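Local coordinates for protein Xaa-Pro dipeptidase (PDB 1WY2) that probably splits dipeptides that carry a C-terminal proline behind a nonpolar residue, as a homodimeric metal-dependent peptidase with two metal ions in each subunit, at residues Ala22-Lys27 with Lys89-Glu94; Val120-Arg125 with His294-Val299; Gly206-Ile211 with Glu235-Ile240. All blocks are in the same frame, centred on the assembly; numbering follows the deposited sequence.

Contact 1: Ala22-Lys27 with Lys89-Glu94; sequences AVLIAK and KSLGIE
E94, L24 and A22 bury the most surface where strand 22-25 lies alongside strand 90-93. E94 sits just past the end of its strand and reaches over to the backbone that leads from the other one. With CG anti to the carbonyl carbon (chi1 -59°) and the chain extended beyond it, the carboxylate meets two successive amides. A26 N gives OE1 a short bond of 2.7 Å, arriving from above the carboxylate plane, while K27 N reaches the syn lone pair of OE2 at 3.1 Å. K27 is the N-cap residue of helix 28-35, so the carboxylate lies at the start of that helix, where N30 ND2 also donates to OE2; the helix dipole would be expected to stabilise the negative charge. A water bridges the strands where the direct ladder ends: it donates to L24 O and to E94 OE1 and accepts from E94 N at 2.8 Å. The two are parallel inner strands of the six-stranded mixed sheet of the creatinase/prolidase N-terminal domain, flanked by strands 44-48 and 113-116. Their ladder runs from G92 N to A22 O (2.7 Å, nearly straight at 174°) and from L24 N to G92 O (2.9 Å), preceded by a weak bond from A22 N to S90 O. Beside this ladder, L91 CD1 lies against A22 CB at 4.1 Å and also meets L24 CB, on the face covered by helix 99-108, where L105 touches both leucines. On the other face V23 CG2 packs against G92 CA, the glycine letting the valine come close to the backbone.

Contact 2: Val120-Arg125 with His294-Val299; sequences VIRDMR and HEWPRV. With CAC (cacodylate ion), chain C.
This is an interdomain contact, mixing an aromatic face with a salt bridge, in which the last turns of helix 118-125 meet the bend that leads into strand 297-299. W296 dominates it. Its indole lies across the helix surface with R122 over one face: CB stands above the centre of the ring system, and CG forms a CH-pi contact 3.5 Å from the centroid of the five-membered ring, 12° off the normal. R122 presents these methylenes because CG is anti to the backbone N (chi1 172°). The chain then bends at chi3, and its guanidinium turns back to grip D123 OD1 side-on through NE and NH2. At the far end of the indole, I121 CG2 touches CH2 at 3.9 Å. The helix belongs to the creatinase/prolidase N-terminal domain and the bend to the M24 metallopeptidase domain, where W296 precedes a cis peptide bond to P297. R125 adds the charged half. W296 CZ3 lies over one face of its guanidinium, the two planes being 71° apart, while NH2 makes a 2.9 Å salt bridge to E295 OE2, which it meets from above the carboxylate plane. A water lying in the guanidinium plane accepts from R125 NE and donates to E295 OE1, so the carboxylate is tied to the arginine twice. K128 NZ pairs with E295 OE1, and N30 and E292 take further N-H groups of R125. Next to E295, H294 stacks edge-to-face on the metal ligand H287, and its NE2 donates at 2.8 Å to O2 of a cacodylate ion, probably from the crystallisation liquor.

Contact 3: Gly206-Ile211 with Glu235-Ile240; sequences GDLVVI and EKQKEI
The carbonyl oxygen of G206 is held by two donors, the side-chain amide of Q237 and a water. Q237 NE2 reaches G206 O at 3.0 Å, almost straight on the hydrogen (168°) and nearly along the C=O axis, with the oxygen close to the plane of the amide. The water donates to the same G206 O, also at 3.0 Å, and to Q237 OE1 at 2.8 Å. Both ends of the amide are thereby engaged, and the pattern fixes which way the group is flipped: nitrogen to the carbonyl, oxygen to the water. Q237 gets there with CG anti to the carbonyl carbon (chi1 -67°) and an extended chain, running antiparallel past L208. L208 CG comes within 3.6 Å of Q237 NE2, so the leucine lies alongside the polar group. One turn further along the helix, I240 CD1 meets L208 CD1 at 4.1 Å, and V327 of strand 325-336 touches both residues. The contact thus seats the first turns of helix 235-254 against the beginning of strand 208-217, within the M24 metallopeptidase domain. The intervening chain includes strand 220-229, the antiparallel neighbour of strand 208-217 in the sheet. Since the bonds across the contact use neutral groups, the attachment should depend little on pH; its directional part lies in the amide and its water, while the leucine and isoleucine add a small apolar patch beside it.

In the fold
Contacts 1 and 2 are neighbours, their centres about 18 Å apart, and I25 CD1 packs on I121 CD1 at 4.1 Å. N30 of helix 28-35 links them, bonding to E94 in one and to R125 in the other. Contact 1 lies within the core of the N-terminal domain and relies on a backbone ladder and a buried carboxylate. Contact 2, largely buried, bridges two domains through charged pairs and an indole, and its E295 side chain is about 7 Å from that of H287. Contact 3, about 34 Å from contact 2 between centres, buries the least surface and uses a neutral amide where strand 208-217 meets helix 235-254; L208 and I240 are buried, G206 and Q237 partly exposed.

Contact 1: Ala22-Lys27 with Lys89-Glu94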
loop_
_atom_site.group_PDB
_atom_site.type_symbol
_atom_site.label_atom_id
_atom_site.label_comp_id
_atom_site.label_asym_id
_atom_site.label_seq_id
_atom_site.Cartn_x
_atom_site.Cartn_y
_atom_site.Cartn_z
ATOM N N ALA A 22 19.321 -17.971 -12.712
ATOM C CA ALA A 22 18.629 -17.955 -11.431
ATOM C C ALA A 22 17.508 -16.928 -11.466
ATOM O O ALA A 22 17.521 -16.014 -12.289
ATOM C CB ALA A 22 19.605 -17.619 -10.312
ATOM N N VAL A 23 16.536 -17.090 -10.577
ATOM C CA VAL A 23 15.417 -16.165 -10.498
ATOM C C VAL A 23 15.258 -15.619 -9.087
ATOM O O VAL A 23 15.375 -16.352 -8.104
ATOM C CB VAL A 23 14.095 -16.840 -10.929
ATOM C CG1 VAL A 23 12.898 -15.967 -10.536
ATOM C CG2 VAL A 23 14.103 -17.064 -12.429
ATOM N N LEU A 24 14.999 -14.319 -8.998
ATOM C CA LEU A 24 14.803 -13.657 -7.718
ATOM C C LEU A 24 13.362 -13.167 -7.621
ATOM O O LEU A 24 12.898 -12.436 -8.492
ATOM C CB LEU A 24 15.756 -12.462 -7.589
ATOM C CG LEU A 24 15.568 -11.583 -6.350
ATOM C CD1 LEU A 24 15.812 -12.405 -5.093
ATOM C CD2 LEU A 24 16.527 -10.399 -6.409
ATOM N N ILE A 25 12.661 -13.581 -6.569
ATOM C CA ILE A 25 11.271 -13.173 -6.338
ATOM C C ILE A 25 11.253 -12.331 -5.062
ATOM O O ILE A 25 11.649 -12.812 -3.998
ATOM C CB ILE A 25 10.351 -14.405 -6.146
ATOM C CG1 ILE A 25 10.383 -15.279 -7.406
ATOM C CG2 ILE A 25 8.916 -13.959 -5.851
ATOM C CD1 ILE A 25 9.855 -14.592 -8.656
ATOM N N ALA A 26 10.790 -11.084 -5.164
ATOM C CA ALA A 26 10.768 -10.186 -4.010
ATOM C C ALA A 26 9.434 -9.511 -3.682
ATOM O O ALA A 26 9.253 -9.022 -2.567
ATOM C CB ALA A 26 11.841 -9.120 -4.180
ATOM N N LYS A 27 8.503 -9.469 -4.630
ATOM C CA LYS A 27 7.217 -8.824 -4.357
ATOM C C LYS A 27 6.391 -9.700 -3.414
ATOM O O LYS A 27 6.221 -10.895 -3.653
ATOM C CB LYS A 27 6.454 -8.571 -5.659
ATOM C CG LYS A 27 5.387 -7.489 -5.535
ATOM C CD LYS A 27 4.663 -7.237 -6.854
ATOM C CE LYS A 27 3.684 -6.071 -6.727
ATOM N NZ LYS A 27 2.948 -5.797 -7.996
ATOM N N LYS A 89 25.083 -15.221 -13.729
ATOM C CA LYS A 89 25.283 -14.447 -14.949
ATOM C C LYS A 89 23.991 -13.755 -15.376
ATOM O O LYS A 89 23.929 -12.528 -15.450
ATOM C CB LYS A 89 25.771 -15.355 -16.080
ATOM C CG LYS A 89 27.133 -15.985 -15.830
ATOM C CD LYS A 89 28.233 -14.933 -15.773
ATOM C CE LYS A 89 28.358 -14.189 -17.096
ATOM N NZ LYS A 89 29.451 -13.174 -17.072
ATOM N N SER A 90 22.967 -14.553 -15.659
ATOM C CA SER A 90 21.670 -14.035 -16.081
ATOM C C SER A 90 20.646 -14.254 -14.970
ATOM O O SER A 90 20.345 -15.393 -14.619
ATOM C CB SER A 90 21.218 -14.750 -17.359
ATOM O OG SER A 90 19.996 -14.223 -17.845
ATOM N N LEU A 91 20.109 -13.163 -14.426
ATOM C CA LEU A 91 19.127 -13.242 -13.346
ATOM C C LEU A 91 17.720 -12.863 -13.799
ATOM O O LEU A 91 17.518 -11.803 -14.388
ATOM C CB LEU A 91 19.539 -12.319 -12.190
ATOM C CG LEU A 91 18.641 -12.300 -10.948
ATOM C CD1 LEU A 91 18.802 -13.611 -10.176
ATOM C CD2 LEU A 91 19.008 -11.124 -10.056
ATOM N N GLY A 92 16.751 -13.730 -13.518
ATOM C CA GLY A 92 15.374 -13.441 -13.886
ATOM C C GLY A 92 14.744 -12.632 -12.768
ATOM O O GLY A 92 14.878 -12.995 -11.599
ATOM N N ILE A 93 14.059 -11.543 -13.112
ATOM C CA ILE A 93 13.440 -10.688 -12.100
ATOM C C ILE A 93 12.023 -10.241 -12.448
ATOM O O ILE A 93 11.598 -10.311 -13.602
ATOM C CB ILE A 93 14.285 -9.412 -11.839
ATOM C CG1 ILE A 93 14.423 -8.599 -13.130
ATOM C CG2 ILE A 93 15.665 -9.795 -11.304
ATOM C CD1 ILE A 93 15.005 -7.204 -12.910
ATOM N N GLU A 94 11.297 -9.785 -11.430
ATOM C CA GLU A 94 9.927 -9.302 -11.599
ATOM C C GLU A 94 9.947 -7.894 -12.188
ATOM O O GLU A 94 10.882 -7.129 -11.958
ATOM C CB GLU A 94 9.215 -9.246 -10.251
ATOM C CG GLU A 94 9.134 -10.567 -9.513
ATOM C CD GLU A 94 9.097 -10.369 -8.013
ATOM O OE1 GLU A 94 10.066 -9.792 -7.468
ATOM O OE2 GLU A 94 8.108 -10.783 -7.374
HETATM O O HOH W 1 12.374 -9.835 -8.842
#

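Contact 2: Val120-Arg125 with His294-Val299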
loop_
_atom_site.group_PDB
_atom_site.type_symbol
_atom_site.label_atom_id
_atom_site.label_comp_id
_atom_site.label_asym_id
_atom_site.label_seq_id
_atom_site.Cartn_x
_atom_site.Cartn_y
_atom_site.Cartn_z
ATOM N N VAL A 120 5.861 -16.061 -16.699
ATOM C CA VAL A 120 5.594 -17.302 -15.980
ATOM C C VAL A 120 4.815 -17.044 -14.696
ATOM O O VAL A 120 3.969 -17.849 -14.308
ATOM C CB VAL A 120 6.903 -18.096 -15.689
ATOM C CG1 VAL A 120 7.802 -17.334 -14.730
ATOM C CG2 VAL A 120 6.556 -19.479 -15.149
ATOM N N ILE A 121 5.083 -15.916 -14.043
ATOM C CA ILE A 121 4.356 -15.578 -12.826
ATOM C C ILE A 121 2.896 -15.366 -13.219
ATOM O O ILE A 121 1.980 -15.855 -12.558
ATOM C CB ILE A 121 4.907 -14.289 -12.175
ATOM C CG1 ILE A 121 6.360 -14.510 -11.740
ATOM C CG2 ILE A 121 4.045 -13.899 -10.978
ATOM C CD1 ILE A 121 6.554 -15.675 -10.789
ATOM N N ARG A 122 2.690 -14.640 -14.312
ATOM C CA ARG A 122 1.346 -14.374 -14.818
ATOM C C ARG A 122 0.624 -15.665 -15.196
ATOM O O ARG A 122 -0.512 -15.896 -14.794
ATOM C CB ARG A 122 1.414 -13.471 -16.053
ATOM C CG ARG A 122 0.082 -13.294 -16.777
ATOM C CD ARG A 122 0.319 -12.808 -18.198
ATOM N NE ARG A 122 1.080 -13.793 -18.963
ATOM C CZ ARG A 122 1.574 -13.582 -20.179
ATOM N NH1 ARG A 122 1.392 -12.412 -20.777
ATOM N NH2 ARG A 122 2.246 -14.544 -20.799
ATOM N N ASP A 123 1.287 -16.506 -15.982
ATOM C CA ASP A 123 0.676 -17.751 -16.418
ATOM C C ASP A 123 0.175 -18.604 -15.256
ATOM O O ASP A 123 -0.826 -19.305 -15.389
ATOM C CB ASP A 123 1.653 -18.545 -17.295
ATOM C CG ASP A 123 1.813 -17.941 -18.686
ATOM O OD1 ASP A 123 1.147 -16.925 -18.985
ATOM O OD2 ASP A 123 2.607 -18.480 -19.486
ATOM N N MET A 124 0.864 -18.543 -14.121
ATOM C CA MET A 124 0.442 -19.304 -12.951
ATOM C C MET A 124 -0.697 -18.621 -12.197
ATOM O O MET A 124 -1.753 -19.216 -11.986
ATOM C CB MET A 124 1.612 -19.512 -11.985
ATOM C CG MET A 124 2.708 -20.429 -12.503
ATOM S SD MET A 124 3.884 -20.845 -11.195
ATOM C CE MET A 124 4.754 -19.280 -11.024
ATOM N N ARG A 125 -0.491 -17.365 -11.812
ATOM C CA ARG A 125 -1.494 -16.638 -11.037
ATOM C C ARG A 125 -2.805 -16.297 -11.743
ATOM O O ARG A 125 -3.837 -16.165 -11.089
ATOM C CB ARG A 125 -0.876 -15.359 -10.457
ATOM C CG ARG A 125 0.051 -15.611 -9.261
ATOM C CD ARG A 125 0.714 -14.326 -8.776
ATOM N NE ARG A 125 -0.267 -13.311 -8.402
ATOM C CZ ARG A 125 0.016 -12.022 -8.244
ATOM N NH1 ARG A 125 1.255 -11.582 -8.421
ATOM N NH2 ARG A 125 -0.949 -11.167 -7.929
ATOM N N HIS A 294 -5.710 -5.580 -8.259
ATOM C CA HIS A 294 -5.510 -5.295 -9.678
ATOM C C HIS A 294 -4.424 -6.218 -10.227
ATOM O O HIS A 294 -3.244 -6.042 -9.917
ATOM C CB HIS A 294 -5.052 -3.851 -9.909
ATOM C CG HIS A 294 -6.097 -2.824 -9.620
ATOM N ND1 HIS A 294 -5.994 -1.934 -8.573
ATOM C CD2 HIS A 294 -7.261 -2.534 -10.247
ATOM C CE1 HIS A 294 -7.048 -1.139 -8.570
ATOM N NE2 HIS A 294 -7.833 -1.483 -9.575
ATOM N N GLU A 295 -4.818 -7.205 -11.025
ATOM C CA GLU A 295 -3.852 -8.119 -11.626
ATOM C C GLU A 295 -4.309 -8.587 -13.006
ATOM O O GLU A 295 -5.269 -8.053 -13.555
ATOM C CB GLU A 295 -3.553 -9.313 -10.698
ATOM C CG GLU A 295 -4.739 -10.140 -10.221
ATOM C CD GLU A 295 -4.303 -11.259 -9.273
ATOM O OE1 GLU A 295 -4.442 -12.448 -9.634
ATOM O OE2 GLU A 295 -3.809 -10.950 -8.170
ATOM N N TRP A 296 -3.609 -9.561 -13.573
ATOM C CA TRP A 296 -3.937 -10.057 -14.909
ATOM C C TRP A 296 -5.287 -10.768 -14.985
ATOM O O TRP A 296 -5.668 -11.496 -14.075
ATOM C CB TRP A 296 -2.855 -11.027 -15.387
ATOM C CG TRP A 296 -1.447 -10.548 -15.203
ATOM C CD1 TRP A 296 -0.735 -9.730 -16.037
ATOM C CD2 TRP A 296 -0.559 -10.906 -14.137
ATOM N NE1 TRP A 296 0.545 -9.566 -15.556
ATOM C CE2 TRP A 296 0.679 -10.280 -14.393
ATOM C CE3 TRP A 296 -0.691 -11.703 -12.990
ATOM C CZ2 TRP A 296 1.783 -10.423 -13.545
ATOM C CZ3 TRP A 296 0.408 -11.845 -12.144
ATOM C CH2 TRP A 296 1.629 -11.208 -12.430
ATOM N N PRO A 297 -6.031 -10.563 -16.081
ATOM C CA PRO A 297 -5.642 -9.703 -17.198
ATOM C C PRO A 297 -6.357 -8.367 -17.090
ATOM O O PRO A 297 -7.295 -8.213 -16.305
ATOM C CB PRO A 297 -6.126 -10.487 -18.406
ATOM C CG PRO A 297 -7.445 -11.016 -17.908
ATOM C CD PRO A 297 -7.107 -11.487 -16.491
ATOM N N ARG A 298 -5.902 -7.397 -17.868
ATOM C CA ARG A 298 -6.554 -6.101 -17.904
ATOM C C ARG A 298 -7.678 -6.290 -18.916
ATOM O O ARG A 298 -7.434 -6.728 -20.037
ATOM C CB ARG A 298 -5.585 -5.026 -18.398
ATOM C CG ARG A 298 -4.678 -4.458 -17.322
ATOM C CD ARG A 298 -3.565 -3.602 -17.918
ATOM N NE ARG A 298 -3.988 -2.800 -19.068
ATOM C CZ ARG A 298 -5.017 -1.955 -19.081
ATOM N NH1 ARG A 298 -5.765 -1.780 -17.999
ATOM N NH2 ARG A 298 -5.294 -1.271 -20.184
ATOM N N VAL A 299 -8.911 -5.999 -18.517
ATOM C CA VAL A 299 -10.036 -6.144 -19.433
ATOM C C VAL A 299 -10.225 -4.781 -20.069
ATOM O O VAL A 299 -11.007 -3.961 -19.592
ATOM C CB VAL A 299 -11.314 -6.566 -18.684
ATOM C CG1 VAL A 299 -12.439 -6.832 -19.675
ATOM C CG2 VAL A 299 -11.031 -7.818 -17.862
HETATM AS AS CAC C . -11.196 -0.503 -8.179
HETATM O O1 CAC C . -12.567 -1.289 -8.663
HETATM O O2 CAC C . -10.300 -0.267 -9.526
HETATM C C1 CAC C . -11.592 1.183 -7.471
HETATM C C2 CAC C . -10.154 -1.567 -7.042
HETATM O O HOH W 2 -3.065 -13.896 -7.713
#

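Contact 3: Gly206-Ile211 with Glu235-Ile240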
loop_
_atom_site.group_PDB
_atom_site.type_symbol
_atom_site.label_atom_id
_atom_site.label_comp_id
_atom_site.label_asym_id
_atom_site.label_seq_id
_atom_site.Cartn_x
_atom_site.Cartn_y
_atom_site.Cartn_z
ATOM N N GLY A 206 -31.514 12.861 -3.089
ATOM C CA GLY A 206 -31.464 13.065 -4.525
ATOM C C GLY A 206 -30.081 12.757 -5.076
ATOM O O GLY A 206 -29.850 12.809 -6.281
ATOM N N ASP A 207 -29.157 12.433 -4.178
ATOM C CA ASP A 207 -27.779 12.117 -4.549
ATOM C C ASP A 207 -27.591 10.726 -5.136
ATOM O O ASP A 207 -28.166 9.757 -4.644
ATOM C CB ASP A 207 -26.865 12.183 -3.318
ATOM C CG ASP A 207 -26.274 13.552 -3.079
ATOM O OD1 ASP A 207 -26.635 14.510 -3.796
ATOM O OD2 ASP A 207 -25.434 13.660 -2.155
ATOM N N LEU A 208 -26.787 10.634 -6.190
ATOM C CA LEU A 208 -26.423 9.336 -6.743
ATOM C C LEU A 208 -25.262 9.011 -5.807
ATOM O O LEU A 208 -24.496 9.908 -5.447
ATOM C CB LEU A 208 -25.874 9.464 -8.168
ATOM C CG LEU A 208 -26.830 9.258 -9.343
ATOM C CD1 LEU A 208 -26.173 9.745 -10.622
ATOM C CD2 LEU A 208 -27.199 7.782 -9.454
ATOM N N VAL A 209 -25.132 7.757 -5.389
ATOM C CA VAL A 209 -24.031 7.387 -4.506
ATOM C C VAL A 209 -23.378 6.117 -5.028
ATOM O O VAL A 209 -24.023 5.070 -5.127
ATOM C CB VAL A 209 -24.505 7.134 -3.056
ATOM C CG1 VAL A 209 -23.291 6.934 -2.141
ATOM C CG2 VAL A 209 -25.354 8.304 -2.567
ATOM N N VAL A 210 -22.103 6.225 -5.385
ATOM C CA VAL A 210 -21.351 5.082 -5.882
ATOM C C VAL A 210 -20.626 4.472 -4.687
ATOM O O VAL A 210 -19.947 5.178 -3.939
ATOM C CB VAL A 210 -20.318 5.513 -6.956
ATOM C CG1 VAL A 210 -19.495 4.307 -7.414
ATOM C CG2 VAL A 210 -21.037 6.136 -8.145
ATOM N N ILE A 211 -20.795 3.164 -4.510
ATOM C CA ILE A 211 -20.181 2.424 -3.408
ATOM C C ILE A 211 -19.260 1.363 -4.006
ATOM O O ILE A 211 -19.728 0.365 -4.551
ATOM C CB ILE A 211 -21.266 1.724 -2.558
ATOM C CG1 ILE A 211 -22.307 2.752 -2.100
ATOM C CG2 ILE A 211 -20.631 1.035 -1.352
ATOM C CD1 ILE A 211 -23.613 2.133 -1.626
ATOM N N GLU A 235 -35.161 11.728 -14.050
ATOM C CA GLU A 235 -35.069 11.041 -15.330
ATOM C C GLU A 235 -33.671 10.903 -15.921
ATOM O O GLU A 235 -33.354 9.890 -16.547
ATOM C CB GLU A 235 -35.994 11.720 -16.343
ATOM C CG GLU A 235 -37.457 11.591 -15.982
ATOM C CD GLU A 235 -37.855 10.149 -15.720
ATOM O OE1 GLU A 235 -37.678 9.310 -16.628
ATOM O OE2 GLU A 235 -38.339 9.853 -14.605
ATOM N N LYS A 236 -32.829 11.908 -15.725
ATOM C CA LYS A 236 -31.487 11.850 -16.279
ATOM C C LYS A 236 -30.583 10.879 -15.521
ATOM O O LYS A 236 -29.702 10.254 -16.114
ATOM C CB LYS A 236 -30.910 13.266 -16.337
ATOM C CG LYS A 236 -31.723 14.132 -17.301
ATOM C CD LYS A 236 -31.345 15.602 -17.320
ATOM C CE LYS A 236 -32.240 16.335 -18.318
ATOM N NZ LYS A 236 -32.007 17.800 -18.390
ATOM N N GLN A 237 -30.817 10.736 -14.220
ATOM C CA GLN A 237 -30.035 9.806 -13.410
ATOM C C GLN A 237 -30.454 8.396 -13.799
ATOM O O GLN A 237 -29.619 7.509 -13.968
ATOM C CB GLN A 237 -30.312 10.016 -11.919
ATOM C CG GLN A 237 -29.836 11.347 -11.372
ATOM C CD GLN A 237 -30.216 11.540 -9.920
ATOM O OE1 GLN A 237 -31.370 11.336 -9.537
ATOM N NE2 GLN A 237 -29.254 11.944 -9.103
ATOM N N LYS A 238 -31.761 8.197 -13.939
ATOM C CA LYS A 238 -32.290 6.896 -14.318
ATOM C C LYS A 238 -31.751 6.471 -15.679
ATOM O O LYS A 238 -31.453 5.298 -15.896
ATOM C CB LYS A 238 -33.821 6.941 -14.353
ATOM C CG LYS A 238 -34.464 5.660 -14.853
ATOM C CD LYS A 238 -35.965 5.653 -14.608
ATOM C CE LYS A 238 -36.279 5.561 -13.121
ATOM N NZ LYS A 238 -35.670 4.342 -12.506
ATOM N N GLU A 239 -31.620 7.431 -16.588
ATOM C CA GLU A 239 -31.121 7.146 -17.928
ATOM C C GLU A 239 -29.719 6.544 -17.925
ATOM O O GLU A 239 -29.504 5.452 -18.455
ATOM C CB GLU A 239 -31.115 8.417 -18.777
ATOM C CG GLU A 239 -30.616 8.197 -20.197
ATOM C CD GLU A 239 -30.707 9.449 -21.044
ATOM O OE1 GLU A 239 -31.817 10.011 -21.144
ATOM O OE2 GLU A 239 -29.674 9.867 -21.608
ATOM N N ILE A 240 -28.761 7.251 -17.336
ATOM C CA ILE A 240 -27.396 6.736 -17.312
ATOM C C ILE A 240 -27.311 5.430 -16.531
ATOM O O ILE A 240 -26.560 4.531 -16.897
ATOM C CB ILE A 240 -26.404 7.773 -16.734
ATOM C CG1 ILE A 240 -26.835 8.208 -15.335
ATOM C CG2 ILE A 240 -26.328 8.978 -17.665
ATOM C CD1 ILE A 240 -25.836 9.129 -14.654
HETATM O O HOH W 3 -32.306 13.440 -7.975
#